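Local atomic coordinates of 2-dehydropantoate 2-reductase, putative (Enterococcus faecalis, PDB entry 2EW2), a protein that probably catalyses the NADPH-dependent reduction of ketopantoate to pantoate, a step on the pathway to pantothenate. Residues B[28-33]-B[59-64]; B[184-189]-B[238-243]. One frame throughout, in Å; residues are numbered along the deposited sequence.

Contact 1 (B[28-33]-B[59-64])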
loop_
_atom_site.group_PDB
_atom_site.type_symbol
_atom_site.label_atom_id
_atom_site.label_comp_id
_atom_site.label_asym_id
_atom_site.label_seq_id
_atom_site.Cartn_x
_atom_site.Cartn_y
_atom_site.Cartn_z
ATOM N N ASP B 28 33.888 3.533 35.603
ATOM C CA ASP B 28 34.804 2.732 34.816
ATOM C C ASP B 28 34.246 2.552 33.399
ATOM O O ASP B 28 33.429 1.641 33.153
ATOM C CB ASP B 28 34.971 1.369 35.482
ATOM C CG ASP B 28 36.067 0.546 34.859
ATOM O OD1 ASP B 28 36.571 0.924 33.771
ATOM O OD2 ASP B 28 36.425 -0.506 35.447
ATOM N N VAL B 29 34.717 3.396 32.475
ATOM C CA VAL B 29 34.145 3.493 31.122
ATOM C C VAL B 29 35.005 2.809 30.069
ATOM O O VAL B 29 36.228 2.996 30.028
ATOM C CB VAL B 29 33.905 4.979 30.699
ATOM C CG1 VAL B 29 33.408 5.076 29.244
ATOM C CG2 VAL B 29 32.906 5.653 31.621
ATOM N N THR B 30 34.354 2.017 29.220
ATOM C CA THR B 30 34.977 1.419 28.048
ATOM C C THR B 30 34.203 1.808 26.783
ATOM O O THR B 30 32.972 1.745 26.753
ATOM C CB THR B 30 35.025 -0.118 28.173
ATOM O OG1 THR B 30 35.687 -0.469 29.399
ATOM C CG2 THR B 30 35.763 -0.758 26.985
ATOM N N LEU B 31 34.933 2.172 25.736
ATOM C CA LEU B 31 34.315 2.556 24.470
ATOM C C LEU B 31 34.379 1.407 23.465
ATOM O O LEU B 31 35.396 0.727 23.353
ATOM C CB LEU B 31 35.015 3.782 23.885
ATOM C CG LEU B 31 35.162 5.010 24.786
ATOM C CD1 LEU B 31 36.083 6.058 24.120
ATOM C CD2 LEU B 31 33.796 5.619 25.125
ATOM N N ILE B 32 33.283 1.188 22.745
ATOM C CA ILE B 32 33.260 0.209 21.668
ATOM C C ILE B 32 32.818 0.913 20.391
ATOM O O ILE B 32 31.779 1.578 20.368
ATOM C CB ILE B 32 32.325 -0.986 22.002
ATOM C CG1 ILE B 32 32.769 -1.644 23.319
ATOM C CG2 ILE B 32 32.332 -2.008 20.880
ATOM C CD1 ILE B 32 31.631 -2.155 24.120
ATOM N N ASP B 33 33.616 0.768 19.337
ATOM C CA ASP B 33 33.368 1.513 18.098
ATOM C C ASP B 33 33.920 0.791 16.888
ATOM O O ASP B 33 34.930 0.104 16.980
ATOM C CB ASP B 33 33.997 2.904 18.177
ATOM C CG ASP B 33 33.322 3.896 17.257
ATOM O OD1 ASP B 33 33.867 4.113 16.164
ATOM O OD2 ASP B 33 32.238 4.432 17.610
ATOM N N ASN B 59 41.719 9.232 28.917
ATOM C CA ASN B 59 42.389 8.042 28.422
ATOM C C ASN B 59 41.510 6.828 28.678
ATOM O O ASN B 59 41.592 6.199 29.720
ATOM C CB ASN B 59 43.773 7.885 29.045
ATOM C CG ASN B 59 44.648 9.098 28.816
ATOM O OD1 ASN B 59 45.410 9.155 27.843
ATOM N ND2 ASN B 59 44.529 10.095 29.698
ATOM N N LEU B 60 40.636 6.534 27.726
ATOM C CA LEU B 60 39.654 5.476 27.904
ATOM C C LEU B 60 40.056 4.298 27.059
ATOM O O LEU B 60 40.584 4.480 25.955
ATOM C CB LEU B 60 38.241 5.959 27.525
ATOM C CG LEU B 60 37.647 7.076 28.403
ATOM C CD1 LEU B 60 36.295 7.579 27.898
ATOM C CD2 LEU B 60 37.541 6.649 29.869
ATOM N N PRO B 61 39.818 3.081 27.572
ATOM C CA PRO B 61 39.988 1.897 26.747
ATOM C C PRO B 61 38.963 1.890 25.621
ATOM O O PRO B 61 37.837 2.351 25.799
ATOM C CB PRO B 61 39.771 0.727 27.718
ATOM C CG PRO B 61 39.163 1.289 28.920
ATOM C CD PRO B 61 39.400 2.765 28.953
ATOM N N ILE B 62 39.375 1.420 24.454
ATOM C CA ILE B 62 38.488 1.368 23.288
ATOM C C ILE B 62 38.778 0.113 22.484
ATOM O O ILE B 62 39.938 -0.283 22.308
ATOM C CB ILE B 62 38.563 2.674 22.423
ATOM C CG1 ILE B 62 37.527 2.649 21.290
ATOM C CG2 ILE B 62 39.981 2.916 21.883
ATOM C CD1 ILE B 62 37.242 4.030 20.650
ATOM N N PHE B 63 37.716 -0.538 22.031
ATOM C CA PHE B 63 37.846 -1.774 21.283
ATOM C C PHE B 63 36.919 -1.738 20.082
ATOM O O PHE B 63 35.903 -1.064 20.115
ATOM C CB PHE B 63 37.461 -2.959 22.187
ATOM C CG PHE B 63 38.289 -3.062 23.455
ATOM C CD1 PHE B 63 37.813 -2.561 24.644
ATOM C CD2 PHE B 63 39.545 -3.669 23.435
ATOM C CE1 PHE B 63 38.558 -2.663 25.831
ATOM C CE2 PHE B 63 40.314 -3.767 24.607
ATOM C CZ PHE B 63 39.817 -3.258 25.810
ATOM N N SER B 64 37.276 -2.443 19.015
ATOM C CA SER B 64 36.326 -2.690 17.938
ATOM C C SER B 64 35.459 -3.871 18.366
ATOM O O SER B 64 35.880 -4.669 19.212
ATOM C CB SER B 64 37.042 -2.981 16.614
ATOM O OG SER B 64 37.645 -4.266 16.624
#
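Leu31 packs against Ile62 of the parallel strand 62-63 and against Leu60 in the approach to it. Its CD1 settles 4.0 Å from Leu60 CB, while a chi1 of -174° puts Ile62 CG1 anti to the backbone N, 3.8 Å from Leu31 CB. Leu60 fits its forked end around Val29: CD1 meets Val29 CG1, and CD2 approaches Val29 O. Helix 36-45 also touches this packing, through Ile42 against Ile62. On the other face the Thr30 methyl, CG2, meets the CD1-CE1 edge of the Phe63 ring in the ring plane, 3.6 Å from each of Phe63 CD1 and CE1. Pro61 brings its ring against a backbone carbonyl, CD resting 3.4 Å from Val29 O. Three backbone bonds fix the register: Leu31 N to Pro61 O (2.9 Å), Phe63 N to Leu31 O, and Asp33 N to Phe63 O. Past the last bond Asp33 turns its carboxylate away, OD2 accepting from Ala11 N and OD1 from Trp35 N. Strand 62-63 is the outermost on this side of the sheet and strand 28-32 sits between it and 5-9, all parallel. This order, with a GxGxxG pattern after strand 5-9, is consistent with the Rossmann-type fold of the NADP-binding domain.

Contact 2 (B[184-189]-B[238-243])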
loop_
_atom_site.group_PDB
_atom_site.type_symbol
_atom_site.label_atom_id
_atom_site.label_comp_id
_atom_site.label_asym_id
_atom_site.label_seq_id
_atom_site.Cartn_x
_atom_site.Cartn_y
_atom_site.Cartn_z
ATOM N N VAL B 184 8.544 8.088 28.472
ATOM C CA VAL B 184 9.564 7.838 27.438
ATOM C C VAL B 184 9.065 6.872 26.346
ATOM O O VAL B 184 9.132 7.175 25.151
ATOM C CB VAL B 184 10.891 7.325 28.040
ATOM C CG1 VAL B 184 11.905 7.024 26.920
ATOM C CG2 VAL B 184 11.453 8.347 28.990
ATOM N N ARG B 185 8.571 5.716 26.765
ATOM C CA ARG B 185 8.059 4.699 25.840
ATOM C C ARG B 185 6.884 5.252 25.039
ATOM O O ARG B 185 6.842 5.077 23.839
ATOM C CB ARG B 185 7.687 3.418 26.601
ATOM C CG ARG B 185 8.932 2.734 27.211
ATOM C CD ARG B 185 8.604 1.528 28.085
ATOM N NE ARG B 185 7.843 0.544 27.329
ATOM C CZ ARG B 185 6.711 -0.008 27.752
ATOM N NH1 ARG B 185 6.259 0.265 28.971
ATOM N NH2 ARG B 185 6.061 -0.873 26.975
ATOM N N TYR B 186 5.976 5.960 25.716
ATOM C CA TYR B 186 4.834 6.610 25.065
ATOM C C TYR B 186 5.275 7.617 23.998
ATOM O O TYR B 186 4.763 7.602 22.870
ATOM C CB TYR B 186 3.896 7.278 26.102
ATOM C CG TYR B 186 2.633 7.823 25.463
ATOM C CD1 TYR B 186 1.474 7.065 25.417
ATOM C CD2 TYR B 186 2.625 9.084 24.846
ATOM C CE1 TYR B 186 0.317 7.553 24.797
ATOM C CE2 TYR B 186 1.477 9.577 24.219
ATOM C CZ TYR B 186 0.329 8.811 24.188
ATOM O OH TYR B 186 -0.818 9.307 23.555
ATOM N N SER B 187 6.239 8.480 24.331
ATOM C CA SER B 187 6.676 9.496 23.381
ATOM C C SER B 187 7.336 8.878 22.151
ATOM O O SER B 187 7.145 9.359 21.029
ATOM C CB SER B 187 7.607 10.515 24.047
ATOM O OG SER B 187 8.902 9.973 24.138
ATOM N N ILE B 188 8.103 7.811 22.362
ATOM C CA ILE B 188 8.709 7.073 21.260
ATOM C C ILE B 188 7.661 6.444 20.315
ATOM O O ILE B 188 7.803 6.502 19.076
ATOM C CB ILE B 188 9.705 6.021 21.802
ATOM C CG1 ILE B 188 10.944 6.729 22.368
ATOM C CG2 ILE B 188 10.049 4.938 20.738
ATOM C CD1 ILE B 188 11.782 5.850 23.269
ATOM N N TRP B 189 6.632 5.846 20.899
ATOM C CA TRP B 189 5.526 5.270 20.128
ATOM C C TRP B 189 4.747 6.351 19.386
ATOM O O TRP B 189 4.404 6.178 18.215
ATOM C CB TRP B 189 4.571 4.510 21.042
ATOM C CG TRP B 189 4.885 3.057 21.177
ATOM C CD1 TRP B 189 5.470 2.425 22.258
ATOM C CD2 TRP B 189 4.641 2.044 20.200
ATOM N NE1 TRP B 189 5.593 1.076 22.003
ATOM C CE2 TRP B 189 5.084 0.813 20.752
ATOM C CE3 TRP B 189 4.081 2.052 18.905
ATOM C CZ2 TRP B 189 4.986 -0.404 20.053
ATOM C CZ3 TRP B 189 3.987 0.832 18.206
ATOM C CH2 TRP B 189 4.441 -0.377 18.788
ATOM N N ILE B 238 1.043 0.276 26.178
ATOM C CA ILE B 238 1.172 1.681 25.833
ATOM C C ILE B 238 -0.146 2.031 25.112
ATOM O O ILE B 238 -0.545 1.342 24.176
ATOM C CB ILE B 238 2.412 1.946 24.941
ATOM C CG1 ILE B 238 3.727 1.690 25.714
ATOM C CG2 ILE B 238 2.401 3.381 24.393
ATOM C CD1 ILE B 238 3.959 2.637 26.967
ATOM N N TYR B 239 -0.821 3.074 25.588
ATOM C CA TYR B 239 -2.193 3.367 25.165
ATOM C C TYR B 239 -2.220 4.697 24.429
ATOM O O TYR B 239 -2.354 5.755 25.044
ATOM C CB TYR B 239 -3.148 3.333 26.379
ATOM C CG TYR B 239 -2.952 2.062 27.171
ATOM C CD1 TYR B 239 -2.242 2.064 28.370
ATOM C CD2 TYR B 239 -3.410 0.847 26.683
ATOM C CE1 TYR B 239 -2.018 0.871 29.082
ATOM C CE2 TYR B 239 -3.190 -0.339 27.378
ATOM C CZ TYR B 239 -2.493 -0.311 28.572
ATOM O OH TYR B 239 -2.283 -1.483 29.246
ATOM N N LEU B 240 -2.057 4.635 23.112
ATOM C CA LEU B 240 -1.922 5.842 22.306
ATOM C C LEU B 240 -3.245 6.589 22.219
ATOM O O LEU B 240 -4.304 5.991 22.017
ATOM C CB LEU B 240 -1.412 5.525 20.892
ATOM C CG LEU B 240 0.040 5.094 20.648
ATOM C CD1 LEU B 240 0.281 4.910 19.143
ATOM C CD2 LEU B 240 1.042 6.093 21.250
ATOM N N ASP B 241 -3.169 7.902 22.372
ATOM C CA ASP B 241 -4.328 8.752 22.150
ATOM C C ASP B 241 -4.448 9.010 20.636
ATOM O O ASP B 241 -3.753 9.862 20.067
ATOM C CB ASP B 241 -4.203 10.041 22.955
ATOM C CG ASP B 241 -5.463 10.887 22.909
ATOM O OD1 ASP B 241 -6.337 10.669 22.045
ATOM O OD2 ASP B 241 -5.566 11.806 23.740
ATOM N N GLN B 242 -5.316 8.236 19.996
ATOM C CA GLN B 242 -5.383 8.174 18.524
ATOM C C GLN B 242 -5.920 9.477 17.938
ATOM O O GLN B 242 -5.529 9.893 16.845
ATOM C CB GLN B 242 -6.258 7.000 18.079
ATOM C CG GLN B 242 -5.682 5.598 18.387
ATOM C CD GLN B 242 -6.439 4.489 17.666
ATOM O OE1 GLN B 242 -6.607 4.532 16.453
ATOM N NE2 GLN B 242 -6.888 3.486 18.411
ATOM N N ALA B 243 -6.818 10.114 18.690
ATOM C CA ALA B 243 -7.365 11.418 18.331
ATOM C C ALA B 243 -6.317 12.526 18.454
ATOM O O ALA B 243 -6.184 13.367 17.558
ATOM C CB ALA B 243 -8.636 11.717 19.185
#
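Ile238 and Tyr186 have the most surface buried here, and Leu240 joins them to close the contact. Ile238 drops its side chain onto the side of helix 184-195 formed by Arg185, Tyr186 and Trp189, and divides it among the three. CG2 is shared between two aromatic side chains, lying 3.9 Å from Tyr186 CD1 and equally near Trp189 CD1. Ile238 CG1 comes 3.7 Å from Arg185 NH2, and CD1 lies over one face of the guanidinium, offset toward the rim, and 3.8 Å from Arg185 CB. The same guanidinium donates through NH2 to Glu236 O, a bond that ties the helix to the backbone just before Ile238.

Tyr186 sends its ring out from the helix, CG anti to the backbone N (chi1 -174°), with the ring reaching residues 239-241. Tyr239 O lies at the ring's edge, in its plane, 3.2 Å from Tyr186 CE1. Leu240 CD2 lies over one face, offset toward the rim, in a CH-pi contact, 4.2 Å from the ring centroid and 24° off the normal, and the same methyl reaches Trp189 CB. At the far end the phenol oxygen, Tyr186 OH, accepts a bond from Asp241 N, 3.0 Å long and nearly straight at 166°. Asp241 is the N-cap of helix 242-252: its OD1 takes Glu244 N, while its own N-H is bonded to Tyr186 OH.

Helix 184-195 is thereby joined to the turn that starts helix 242-252. It also meets helix 218-235, through Trp189 on Val232 and Ala233, and strand 126-131 of the larger sheet, through Val184 and Ile188 on Val128.

Overall arrangement
The two contacts lie on opposite sides of the chain's centre, their own centres 35 Å apart and nearest atoms about 21 Å apart, and they share no helix or strand. Contact 1 belongs to the N-terminal, probably NADP-binding Rossmann-type part, contact 2 to the helical C-terminal part. Contact 1 is the more buried: seven of its ten touching residues are buried, against two of seven in contact 2. Their chemistry differs accordingly. Contact 1 is a sheet-edge pairing held by backbone bonds with aliphatic packing, whereas contact 2 joins a helix to a loop and helix start through side chains, with aromatic rings, a guanidinium and a single phenol bond.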